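Local coordinates for glyoxalase family protein, putative (Bacillus anthracis, PDB 2QQZ) that is of unknown function but belongs to the glyoxalase/bleomycin resistance/dioxygenase superfamily, whose members are often metal-dependent enzymes or drug-binding proteins, at residues R27-E32 against F109-P114. Numbering follows the deposited sequence.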
# COMPACT_ATOMS: atom_id res chain seq x y z
N ARG A 27 5.64 8.28 -15.14
CA ARG A 27 6.21 9.59 -14.82
C ARG A 27 5.21 10.69 -15.15
O ARG A 27 5.05 11.62 -14.37
CB ARG A 27 7.58 9.81 -15.50
CG ARG A 27 8.57 8.74 -15.10
CD ARG A 27 10.02 8.98 -15.39
NE ARG A 27 10.51 8.24 -16.53
CZ ARG A 27 11.45 7.29 -16.51
NH1 ARG A 27 11.79 6.75 -17.67
NH2 ARG A 27 12.05 6.89 -15.39
N ALA A 28 4.53 10.58 -16.29
CA ALA A 28 3.53 11.58 -16.64
C ALA A 28 2.42 11.69 -15.56
O ALA A 28 1.98 12.80 -15.23
CB ALA A 28 2.95 11.33 -18.06
N PHE A 29 2.01 10.56 -14.99
CA PHE A 29 0.92 10.59 -14.05
C PHE A 29 1.38 10.81 -12.60
O PHE A 29 1.00 11.82 -11.96
CB PHE A 29 0.06 9.34 -14.16
CG PHE A 29 -1.08 9.30 -13.17
CD1 PHE A 29 -2.32 9.91 -13.47
CD2 PHE A 29 -0.92 8.64 -11.96
CE1 PHE A 29 -3.37 9.84 -12.56
CE2 PHE A 29 -1.98 8.56 -11.04
CZ PHE A 29 -3.20 9.18 -11.36
N TYR A 30 2.24 9.91 -12.09
CA TYR A 30 2.67 9.99 -10.71
C TYR A 30 3.53 11.21 -10.42
O TYR A 30 3.43 11.82 -9.32
CB TYR A 30 3.39 8.68 -10.29
CG TYR A 30 2.43 7.55 -10.10
CD1 TYR A 30 1.66 7.44 -8.92
CD2 TYR A 30 2.27 6.59 -11.09
CE1 TYR A 30 0.74 6.40 -8.76
CE2 TYR A 30 1.35 5.54 -10.95
CZ TYR A 30 0.58 5.46 -9.77
OH TYR A 30 -0.31 4.42 -9.58
N GLY A 31 4.34 11.58 -11.41
CA GLY A 31 5.25 12.68 -11.30
C GLY A 31 4.58 13.97 -11.72
O GLY A 31 4.40 14.86 -10.88
N GLU A 32 4.23 14.11 -12.99
CA GLU A 32 3.70 15.39 -13.44
C GLU A 32 2.30 15.69 -12.88
O GLU A 32 2.09 16.72 -12.22
CB GLU A 32 3.76 15.54 -14.96
CG GLU A 32 5.11 16.03 -15.50
CD GLU A 32 5.59 17.35 -14.87
OE1 GLU A 32 5.00 18.43 -15.11
OE2 GLU A 32 6.59 17.29 -14.14
N PHE A 109 -11.42 10.55 -2.30
CA PHE A 109 -11.85 10.23 -3.65
C PHE A 109 -10.83 9.29 -4.30
O PHE A 109 -9.65 9.20 -3.84
CB PHE A 109 -12.03 11.50 -4.49
CG PHE A 109 -10.76 12.28 -4.77
CD1 PHE A 109 -9.98 11.98 -5.89
CD2 PHE A 109 -10.36 13.31 -3.94
CE1 PHE A 109 -8.85 12.70 -6.17
CE2 PHE A 109 -9.20 14.05 -4.20
CZ PHE A 109 -8.43 13.74 -5.29
N TYR A 110 -11.26 8.62 -5.37
CA TYR A 110 -10.40 7.66 -6.07
C TYR A 110 -10.13 8.20 -7.45
O TYR A 110 -10.95 8.90 -8.03
CB TYR A 110 -11.09 6.31 -6.22
CG TYR A 110 -11.69 5.78 -4.97
CD1 TYR A 110 -10.88 5.46 -3.88
CD2 TYR A 110 -13.06 5.53 -4.88
CE1 TYR A 110 -11.42 4.95 -2.71
CE2 TYR A 110 -13.61 4.99 -3.69
CZ TYR A 110 -12.78 4.73 -2.62
OH TYR A 110 -13.25 4.19 -1.42
N VAL A 111 -8.98 7.83 -7.97
CA VAL A 111 -8.67 7.99 -9.38
C VAL A 111 -8.08 6.66 -9.85
O VAL A 111 -7.69 5.82 -9.02
CB VAL A 111 -7.68 9.15 -9.62
CG1 VAL A 111 -8.15 10.40 -8.94
CG2 VAL A 111 -6.29 8.79 -9.10
N SER A 112 -8.01 6.46 -11.14
CA SER A 112 -7.26 5.36 -11.74
C SER A 112 -5.97 5.93 -12.34
O SER A 112 -5.97 6.97 -13.00
CB SER A 112 -8.07 4.69 -12.86
OG SER A 112 -9.23 4.05 -12.30
N ASP A 113 -4.85 5.24 -12.16
CA ASP A 113 -3.63 5.68 -12.87
C ASP A 113 -3.77 5.25 -14.36
O ASP A 113 -4.81 4.68 -14.74
CB ASP A 113 -2.32 5.15 -12.22
CG ASP A 113 -2.13 3.62 -12.37
OD1 ASP A 113 -2.85 2.99 -13.20
OD2 ASP A 113 -1.21 3.07 -11.71
N PRO A 114 -2.76 5.55 -15.21
CA PRO A 114 -2.86 5.22 -16.62
C PRO A 114 -3.02 3.71 -16.87
O PRO A 114 -3.45 3.34 -17.98
CB PRO A 114 -1.53 5.73 -17.17
CG PRO A 114 -1.17 6.75 -16.25
CD PRO A 114 -1.48 6.23 -14.94
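Phe-29 and Tyr-30, neighbours on one helix, both meet Asp-113, just past the end of a strand. The phenol of Tyr-30 donates a hydrogen bond from OH to OD2 of Asp-113, 2.7 Å long. It arrives on the anti lone pair, away from OD1. The carboxylate stands almost perpendicular to the phenol ring, at 86°, and OD2 lies at the ring edge.

Phe-29 lies against the backbone of the same aspartate. CA of Asp-113 sits over one face of the Phe-29 ring in a CH-pi contact, 3.9 Å from the centroid. CB of Asp-113 touches CE2 of Phe-29 at 3.6 Å. With CG anti to the backbone N, chi1 (178°) places the ring against Asp-113 and Val-111. At the ring tip, CZ of Phe-29 meets CG2 of Val-111 at 3.8 Å, near the ring plane. At the root, CB of Phe-29 packs on CG of Pro-114 at 3.5 Å. Within the helix, CD2 of Phe-29 lies over the centre of the Tyr-30 ring.

A second shell fixes the acceptor. OD2 of Asp-113 also takes a hydrogen bond from ND2 of Asn-117, and OD1 takes one from the backbone N of Phe-115. Both carboxylate oxygens are therefore engaged, which holds the group in place for Tyr-30.

The contact is buried. It packs helix 23-33 against the end of strand 106-112 and the turn after it. That strand lies in the sheet of 76-80, 118-124, 106-112 and 98-100. The two four-stranded mixed sheets, each ordered 1-4-3-2, are consistent with the paired beta-alpha-beta-beta-beta modules of the glyoxalase superfamily. Ile-119 of the adjacent strand 118-124 touches both Tyr-30 and Val-111, and Ile-34 packs on Phe-29 just beyond the helix.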